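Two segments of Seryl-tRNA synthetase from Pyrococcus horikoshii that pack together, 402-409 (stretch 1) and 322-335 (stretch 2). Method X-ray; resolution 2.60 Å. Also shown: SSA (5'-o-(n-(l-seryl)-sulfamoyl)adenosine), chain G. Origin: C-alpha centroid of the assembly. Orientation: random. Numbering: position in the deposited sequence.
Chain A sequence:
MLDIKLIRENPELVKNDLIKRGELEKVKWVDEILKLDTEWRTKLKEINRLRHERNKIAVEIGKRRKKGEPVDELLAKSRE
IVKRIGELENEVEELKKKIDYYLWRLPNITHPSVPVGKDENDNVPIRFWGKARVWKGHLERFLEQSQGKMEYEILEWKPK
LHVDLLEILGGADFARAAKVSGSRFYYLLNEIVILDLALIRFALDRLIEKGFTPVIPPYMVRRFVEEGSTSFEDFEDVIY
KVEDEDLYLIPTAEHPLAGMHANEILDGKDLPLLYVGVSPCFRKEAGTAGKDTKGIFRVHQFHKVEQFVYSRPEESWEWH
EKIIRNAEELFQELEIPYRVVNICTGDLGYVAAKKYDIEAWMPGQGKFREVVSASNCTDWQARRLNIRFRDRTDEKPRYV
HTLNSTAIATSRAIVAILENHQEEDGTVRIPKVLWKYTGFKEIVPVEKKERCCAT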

ATOM      1  N   THR A 402     -13.345  10.904  19.373  1.00 51.79           N
ATOM      2  CA  THR A 402     -12.965   9.814  18.491  1.00 49.30           C
ATOM      3  C   THR A 402     -12.221   8.765  19.276  1.00 44.98           C
ATOM      4  O   THR A 402     -11.510   9.069  20.233  1.00 40.97           O
ATOM      5  CB  THR A 402     -12.061  10.285  17.318  1.00 48.30           C
ATOM      6  OG1 THR A 402     -10.828  10.811  17.829  1.00 58.64           O
ATOM      7  CG2 THR A 402     -12.760  11.346  16.513  1.00 44.51           C
ATOM      8  N   LEU A 403     -12.411   7.518  18.877  1.00 43.67           N
ATOM      9  CA  LEU A 403     -11.714   6.414  19.502  1.00 51.55           C
ATOM     10  C   LEU A 403     -11.262   5.425  18.433  1.00 51.66           C
ATOM     11  O   LEU A 403     -11.815   5.389  17.327  1.00 52.70           O
ATOM     12  CB  LEU A 403     -12.611   5.704  20.517  1.00 54.15           C
ATOM     13  CG  LEU A 403     -12.940   6.492  21.784  1.00 53.45           C
ATOM     14  CD1 LEU A 403     -14.157   7.381  21.544  1.00 44.70           C
ATOM     15  CD2 LEU A 403     -13.218   5.518  22.897  1.00 46.12           C
ATOM     16  N   ASN A 404     -10.230   4.649  18.747  1.00 47.98           N
ATOM     17  CA  ASN A 404      -9.755   3.634  17.819  1.00 46.91           C
ATOM     18  C   ASN A 404      -9.161   2.487  18.604  1.00 42.94           C
ATOM     19  O   ASN A 404      -8.732   2.632  19.754  1.00 37.50           O
ATOM     20  CB  ASN A 404      -8.733   4.210  16.828  1.00 45.96           C
ATOM     21  CG  ASN A 404      -7.432   4.601  17.486  1.00 47.40           C
ATOM     22  OD1 ASN A 404      -6.624   3.748  17.846  1.00 55.29           O
ATOM     23  ND2 ASN A 404      -7.217   5.895  17.641  1.00 50.44           N
ATOM     24  N   SER A 405      -9.171   1.327  17.984  1.00 40.68           N
ATOM     25  CA  SER A 405      -8.633   0.157  18.624  1.00 38.68           C
ATOM     26  C   SER A 405      -8.384  -0.929  17.623  1.00 42.56           C
ATOM     27  O   SER A 405      -9.152  -1.150  16.682  1.00 38.38           O
ATOM     28  CB  SER A 405      -9.598  -0.365  19.684  1.00 41.22           C
ATOM     29  OG  SER A 405      -9.126  -1.561  20.282  1.00 31.87           O
ATOM     30  N   THR A 406      -7.285  -1.616  17.836  1.00 43.54           N
ATOM     31  CA  THR A 406      -6.957  -2.725  16.983  1.00 43.90           C
ATOM     32  C   THR A 406      -8.047  -3.767  17.191  1.00 42.80           C
ATOM     33  O   THR A 406      -8.534  -3.937  18.309  1.00 40.92           O
ATOM     34  CB  THR A 406      -5.638  -3.381  17.430  1.00 42.14           C
ATOM     35  OG1 THR A 406      -4.655  -2.369  17.655  1.00 38.09           O
ATOM     36  CG2 THR A 406      -5.143  -4.372  16.378  1.00 37.77           C
ATOM     37  N   ALA A 407      -8.457  -4.432  16.120  1.00 39.45           N
ATOM     38  CA  ALA A 407      -9.374  -5.558  16.269  1.00 37.45           C
ATOM     39  C   ALA A 407      -8.303  -6.645  16.137  1.00 40.13           C
ATOM     40  O   ALA A 407      -8.028  -7.374  17.070  1.00 45.28           O
ATOM     41  CB  ALA A 407     -10.360  -5.637  15.128  1.00 37.55           C
ATOM     42  N   ILE A 408      -7.674  -6.722  14.973  1.00 40.55           N
ATOM     43  CA  ILE A 408      -6.585  -7.676  14.771  1.00 38.79           C
ATOM     44  C   ILE A 408      -5.536  -7.174  13.783  1.00 41.82           C
ATOM     45  O   ILE A 408      -5.838  -6.830  12.639  1.00 40.71           O
ATOM     46  CB  ILE A 408      -7.053  -9.024  14.217  1.00 32.69           C
ATOM     47  CG1 ILE A 408      -7.833  -9.793  15.272  1.00 36.33           C
ATOM     48  CG2 ILE A 408      -5.829  -9.847  13.766  1.00 38.14           C
ATOM     49  CD1 ILE A 408      -8.323 -11.184  14.776  1.00 34.63           C
ATOM     50  N   ALA A 409      -4.296  -7.116  14.227  1.00 39.28           N
ATOM     51  CA  ALA A 409      -3.236  -6.730  13.321  1.00 37.56           C
ATOM     52  C   ALA A 409      -2.696  -8.144  13.055  1.00 36.24           C
ATOM     53  O   ALA A 409      -2.134  -8.774  13.950  1.00 36.82           O
ATOM     54  CB  ALA A 409      -2.222  -5.840  14.042  1.00 27.78           C
TER
HETATM   55  N10 SSA G1001      -4.824   2.861  15.169  1.00 26.83           N
HETATM   56  CA  SSA G1001      -4.233   2.306  16.401  1.00 44.84           C
HETATM   57  CB  SSA G1001      -5.065   1.173  16.939  1.00 47.08           C
HETATM   58  OG  SSA G1001      -4.964  -0.007  16.134  1.00 42.65           O
HETATM   59  C9  SSA G1001      -2.817   1.777  16.207  1.00 38.24           C
HETATM   60  O9  SSA G1001      -2.313   1.709  15.090  1.00 45.87           O
HETATM   61  N8  SSA G1001      -2.153   1.415  17.312  1.00 39.90           N
HETATM   62  S1  SSA G1001      -0.674   0.798  17.203  1.00 38.54           S
HETATM   63  O1S SSA G1001       0.144   1.851  16.619  1.00 31.52           O
HETATM   64  O2S SSA G1001      -0.359   0.275  18.528  1.00 40.15           O
HETATM   65  O5' SSA G1001      -0.829  -0.372  16.171  1.00 39.49           O
HETATM   66  C5' SSA G1001      -1.757  -1.407  16.432  1.00 45.06           C
HETATM   67  C4' SSA G1001      -1.114  -2.757  16.381  1.00 42.79           C
HETATM   68  O4' SSA G1001      -0.576  -3.017  15.070  1.00 43.31           O
HETATM   69  C3' SSA G1001       0.052  -3.032  17.309  1.00 52.63           C
HETATM   70  O3' SSA G1001      -0.424  -3.288  18.615  1.00 47.76           O
HETATM   71  C2' SSA G1001       0.585  -4.301  16.668  1.00 48.39           C
HETATM   72  O2' SSA G1001      -0.212  -5.441  16.888  1.00 42.93           O
HETATM   73  C1' SSA G1001       0.525  -3.907  15.186  1.00 46.46           C
HETATM   74  N9  SSA G1001       1.702  -3.185  14.711  1.00 38.09           N
HETATM   75  C8  SSA G1001       2.065  -1.863  14.916  1.00 30.46           C
HETATM   76  N7  SSA G1001       3.196  -1.536  14.345  1.00 35.65           N
HETATM   77  C5  SSA G1001       3.611  -2.713  13.729  1.00 39.02           C
HETATM   78  C6  SSA G1001       4.759  -3.042  12.960  1.00 38.33           C
HETATM   79  N6  SSA G1001       5.721  -2.168  12.680  1.00 46.55           N
HETATM   80  N1  SSA G1001       4.866  -4.317  12.474  1.00 42.79           N
HETATM   81  C2  SSA G1001       3.880  -5.197  12.753  1.00 36.62           C
HETATM   82  N3  SSA G1001       2.752  -5.002  13.474  1.00 44.26           N
HETATM   83  C4  SSA G1001       2.690  -3.735  13.944  1.00 32.52           C
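Stretch 2 322-335: KIIRNAEELFQELE

Stretch 2 is a helix through Glu 333 that lies along the strand of stretch 1 and runs the same way: the N-to-C directions of helix and strand differ by 11°, and their axes come within 8.1 Å. The register is set by two backbone pairs, Ser 405 CA to Ile 323 CA at 6.3 Å and Ala 407 CA to Ala 327 CA at 5.0 Å; the second approach is the closer, and both of its residues are alanines. No hydrogen bond crosses the contact, which rests on apolar packing and on carbonyl oxygens lying against carbon atoms. Stretch 2 offers Ile 323, Ala 327 and Leu 330 from the helix and Leu 334 just after it, spaced three or four residues apart so that their CA-to-CB bonds all point toward stretch 1.

Ile 323 covers the early part of stretch 1. With chi1 p and chi2 t, its CD1 reaches Ser 405 CB and Asn 404 O, each at 3.5 Å, and Leu 403 CB at 4.1 Å. The strand alternates here: Leu 403 and Ser 405 point toward the helix, whereas Asn 404 points away and places its OD1 3.1 Å from SSA CB. Ser 405 takes chi1 t, and its OG donates a hydrogen bond to Thr 406 O (3.1 Å), so the hydroxyl is satisfied within its own stretch. Thr 406, sideways with chi1 m, donates from OG1 to SSA OG at 2.8 Å; its carbonyl serves the other contact, with Thr 406 O 3.5 Å from Ala 327 CB.

At Ala 407 the chain turns a corner, with phi/psi of -101/-64. Ala 407 O lies 3.6 Å from Leu 330 CD1 and 3.7 Å from Phe 331 CE2, meeting the Phe 331 ring at its edge, near the ring plane. Leu 330, in the extended m,t rotamer, also brings CD1 to 4.1 Å from Ala 407 CB and 3.8 Å from Ile 408 CG1. Phe 331 leaves the helix sideways, but with chi1 m the end of its side chain comes nearer to stretch 1. Ile 408 does likewise: its m,t conformation carries CG1 to Leu 330 and sets CD1 4.0 Å from Leu 334 CD2.

Leu 334 has chi angles between the usual wells (-107°, 17°). Just beyond it, Glu 335 adopts positive phi and closes a Schellman motif, its N bonded to Gln 332 O at 2.8 Å. Arg 325, Glu 329 and Gln 332 stay out of reach of the strand.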

ATOM      1  N   LYS A 322     -15.643  -0.471  25.642  1.00 54.10           N
ATOM      2  CA  LYS A 322     -16.209  -1.539  24.820  1.00 56.34           C
ATOM      3  C   LYS A 322     -15.257  -2.038  23.730  1.00 62.16           C
ATOM      4  O   LYS A 322     -15.171  -3.254  23.484  1.00 61.28           O
ATOM      5  CB  LYS A 322     -17.502  -1.103  24.144  1.00 57.73           C
ATOM      6  CG  LYS A 322     -18.665  -0.782  25.053  1.00 58.43           C
ATOM      7  CD  LYS A 322     -19.855  -0.384  24.181  1.00 60.26           C
ATOM      8  CE  LYS A 322     -20.973   0.253  24.977  1.00 74.24           C
ATOM      9  NZ  LYS A 322     -21.975   0.917  24.088  1.00 79.06           N
ATOM     10  N   ILE A 323     -14.543  -1.122  23.072  1.00 53.70           N
ATOM     11  CA  ILE A 323     -13.655  -1.566  22.017  1.00 46.54           C
ATOM     12  C   ILE A 323     -12.531  -2.454  22.519  1.00 47.64           C
ATOM     13  O   ILE A 323     -12.205  -3.460  21.863  1.00 50.89           O
ATOM     14  CB  ILE A 323     -13.100  -0.394  21.174  1.00 41.73           C
ATOM     15  CG1 ILE A 323     -12.169   0.480  21.994  1.00 42.29           C
ATOM     16  CG2 ILE A 323     -14.254   0.412  20.602  1.00 28.27           C
ATOM     17  CD1 ILE A 323     -11.823   1.774  21.269  1.00 36.01           C
ATOM     18  N   ILE A 324     -11.946  -2.127  23.671  1.00 45.99           N
ATOM     19  CA  ILE A 324     -10.881  -2.983  24.211  1.00 49.67           C
ATOM     20  C   ILE A 324     -11.439  -4.388  24.503  1.00 50.97           C
ATOM     21  O   ILE A 324     -10.747  -5.391  24.311  1.00 46.19           O
ATOM     22  CB  ILE A 324     -10.231  -2.384  25.507  1.00 52.45           C
ATOM     23  CG1 ILE A 324      -9.061  -3.257  25.973  1.00 51.13           C
ATOM     24  CG2 ILE A 324     -11.252  -2.295  26.623  1.00 54.23           C
ATOM     25  CD1 ILE A 324      -7.874  -3.313  25.028  1.00 44.60           C
ATOM     26  N   ARG A 325     -12.697  -4.459  24.936  1.00 51.34           N
ATOM     27  CA  ARG A 325     -13.321  -5.743  25.228  1.00 52.50           C
ATOM     28  C   ARG A 325     -13.588  -6.458  23.918  1.00 52.53           C
ATOM     29  O   ARG A 325     -13.570  -7.694  23.846  1.00 56.97           O
ATOM     30  CB  ARG A 325     -14.641  -5.558  25.979  1.00 60.58           C
ATOM     31  CG  ARG A 325     -14.535  -4.843  27.320  1.00 73.50           C
ATOM     32  CD  ARG A 325     -14.164  -5.781  28.453  1.00 81.84           C
ATOM     33  NE  ARG A 325     -14.010  -5.080  29.731  1.00 81.67           N
ATOM     34  CZ  ARG A 325     -13.710  -5.690  30.878  1.00 86.88           C
ATOM     35  NH1 ARG A 325     -13.532  -7.013  30.908  1.00 80.72           N
ATOM     36  NH2 ARG A 325     -13.579  -4.983  31.998  1.00 82.18           N
ATOM     37  N   ASN A 326     -13.858  -5.679  22.880  1.00 56.63           N
ATOM     38  CA  ASN A 326     -14.116  -6.267  21.570  1.00 53.79           C
ATOM     39  C   ASN A 326     -12.852  -6.960  21.105  1.00 51.51           C
ATOM     40  O   ASN A 326     -12.930  -8.052  20.556  1.00 50.61           O
ATOM     41  CB  ASN A 326     -14.543  -5.200  20.557  1.00 55.27           C
ATOM     42  CG  ASN A 326     -15.983  -4.756  20.744  1.00 55.49           C
ATOM     43  OD1 ASN A 326     -16.428  -3.803  20.118  1.00 55.29           O
ATOM     44  ND2 ASN A 326     -16.712  -5.445  21.607  1.00 45.77           N
ATOM     45  N   ALA A 327     -11.690  -6.335  21.329  1.00 53.00           N
ATOM     46  CA  ALA A 327     -10.415  -6.955  20.937  1.00 47.92           C
ATOM     47  C   ALA A 327     -10.118  -8.141  21.847  1.00 47.77           C
ATOM     48  O   ALA A 327      -9.656  -9.174  21.378  1.00 53.87           O
ATOM     49  CB  ALA A 327      -9.286  -5.968  21.008  1.00 44.73           C
ATOM     50  N   GLU A 328     -10.392  -8.001  23.143  1.00 44.56           N
ATOM     51  CA  GLU A 328     -10.165  -9.104  24.090  1.00 46.06           C
ATOM     52  C   GLU A 328     -10.918 -10.363  23.684  1.00 47.26           C
ATOM     53  O   GLU A 328     -10.391 -11.467  23.815  1.00 46.11           O
ATOM     54  CB  GLU A 328     -10.599  -8.723  25.515  1.00 45.45           C
ATOM     55  CG  GLU A 328      -9.715  -7.714  26.185  1.00 49.95           C
ATOM     56  CD  GLU A 328     -10.105  -7.440  27.614  1.00 56.97           C
ATOM     57  OE1 GLU A 328     -10.043  -8.377  28.439  1.00 58.38           O
ATOM     58  OE2 GLU A 328     -10.464  -6.279  27.913  1.00 65.78           O
ATOM     59  N   GLU A 329     -12.150 -10.198  23.193  1.00 49.80           N
ATOM     60  CA  GLU A 329     -12.957 -11.343  22.790  1.00 48.90           C
ATOM     61  C   GLU A 329     -12.319 -12.113  21.669  1.00 49.26           C
ATOM     62  O   GLU A 329     -12.326 -13.349  21.675  1.00 50.23           O
ATOM     63  CB  GLU A 329     -14.352 -10.911  22.358  1.00 51.64           C
ATOM     64  CG  GLU A 329     -15.332 -10.699  23.495  1.00 71.80           C
ATOM     65  CD  GLU A 329     -16.684 -10.210  22.994  1.00 81.57           C
ATOM     66  OE1 GLU A 329     -17.190 -10.801  22.017  1.00 83.56           O
ATOM     67  OE2 GLU A 329     -17.242  -9.245  23.570  1.00 82.01           O
ATOM     68  N   LEU A 330     -11.768 -11.389  20.698  1.00 46.54           N
ATOM     69  CA  LEU A 330     -11.141 -12.045  19.563  1.00 44.92           C
ATOM     70  C   LEU A 330      -9.997 -12.932  19.996  1.00 45.74           C
ATOM     71  O   LEU A 330      -9.916 -14.096  19.588  1.00 43.61           O
ATOM     72  CB  LEU A 330     -10.639 -11.020  18.548  1.00 47.63           C
ATOM     73  CG  LEU A 330     -11.758 -10.220  17.898  1.00 49.66           C
ATOM     74  CD1 LEU A 330     -11.152  -9.142  17.021  1.00 49.17           C
ATOM     75  CD2 LEU A 330     -12.663 -11.159  17.106  1.00 42.99           C
ATOM     76  N   PHE A 331      -9.112 -12.397  20.829  1.00 42.31           N
ATOM     77  CA  PHE A 331      -7.985 -13.194  21.271  1.00 44.10           C
ATOM     78  C   PHE A 331      -8.379 -14.342  22.176  1.00 44.06           C
ATOM     79  O   PHE A 331      -7.695 -15.366  22.215  1.00 48.70           O
ATOM     80  CB  PHE A 331      -6.918 -12.294  21.881  1.00 38.92           C
ATOM     81  CG  PHE A 331      -6.164 -11.511  20.841  1.00 40.75           C
ATOM     82  CD1 PHE A 331      -4.965 -12.017  20.301  1.00 28.00           C
ATOM     83  CD2 PHE A 331      -6.704 -10.312  20.321  1.00 27.37           C
ATOM     84  CE1 PHE A 331      -4.312 -11.350  19.256  1.00 30.56           C
ATOM     85  CE2 PHE A 331      -6.071  -9.634  19.280  1.00 30.41           C
ATOM     86  CZ  PHE A 331      -4.860 -10.150  18.736  1.00 30.67           C
ATOM     87  N   GLN A 332      -9.491 -14.201  22.889  1.00 43.33           N
ATOM     88  CA  GLN A 332      -9.954 -15.316  23.706  1.00 47.93           C
ATOM     89  C   GLN A 332     -10.432 -16.433  22.760  1.00 45.07           C
ATOM     90  O   GLN A 332     -10.089 -17.605  22.961  1.00 49.77           O
ATOM     91  CB  GLN A 332     -11.067 -14.885  24.651  1.00 46.00           C
ATOM     92  CG  GLN A 332     -10.582 -13.933  25.716  1.00 54.27           C
ATOM     93  CD  GLN A 332     -11.699 -13.407  26.582  1.00 50.09           C
ATOM     94  OE1 GLN A 332     -11.491 -12.520  27.409  1.00 60.80           O
ATOM     95  NE2 GLN A 332     -12.886 -13.950  26.403  1.00 48.51           N
ATOM     96  N   GLU A 333     -11.184 -16.087  21.712  1.00 38.42           N
ATOM     97  CA  GLU A 333     -11.630 -17.123  20.772  1.00 45.96           C
ATOM     98  C   GLU A 333     -10.415 -17.765  20.074  1.00 50.44           C
ATOM     99  O   GLU A 333     -10.406 -18.963  19.762  1.00 54.28           O
ATOM    100  CB  GLU A 333     -12.604 -16.541  19.739  1.00 48.08           C
ATOM    101  CG  GLU A 333     -13.877 -15.949  20.376  1.00 65.66           C
ATOM    102  CD  GLU A 333     -15.099 -15.960  19.453  1.00 65.19           C
ATOM    103  OE1 GLU A 333     -15.476 -14.888  18.921  1.00 62.42           O
ATOM    104  OE2 GLU A 333     -15.678 -17.052  19.266  1.00 65.71           O
ATOM    105  N   LEU A 334      -9.389 -16.951  19.838  1.00 53.57           N
ATOM    106  CA  LEU A 334      -8.157 -17.394  19.209  1.00 50.90           C
ATOM    107  C   LEU A 334      -7.330 -18.195  20.227  1.00 54.14           C
ATOM    108  O   LEU A 334      -6.244 -18.697  19.909  1.00 49.04           O
ATOM    109  CB  LEU A 334      -7.374 -16.171  18.727  1.00 45.75           C
ATOM    110  CG  LEU A 334      -7.308 -15.889  17.229  1.00 43.26           C
ATOM    111  CD1 LEU A 334      -8.366 -16.644  16.515  1.00 37.02           C
ATOM    112  CD2 LEU A 334      -7.425 -14.410  16.972  1.00 35.55           C
ATOM    113  N   GLU A 335      -7.861 -18.299  21.447  1.00 53.45           N
ATOM    114  CA  GLU A 335      -7.223 -19.035  22.539  1.00 51.59           C
ATOM    115  C   GLU A 335      -5.804 -18.520  22.802  1.00 51.24           C
ATOM    116  O   GLU A 335      -4.843 -19.299  22.883  1.00 47.71           O
ATOM    117  CB  GLU A 335      -7.174 -20.535  22.214  1.00 53.29           C
ATOM    118  CG  GLU A 335      -8.516 -21.184  21.872  1.00 62.63           C
ATOM    119  CD  GLU A 335      -8.370 -22.632  21.399  1.00 77.73           C
ATOM    120  OE1 GLU A 335      -9.196 -23.097  20.570  1.00 79.63           O
ATOM    121  OE2 GLU A 335      -7.425 -23.314  21.859  1.00 86.56           O
TER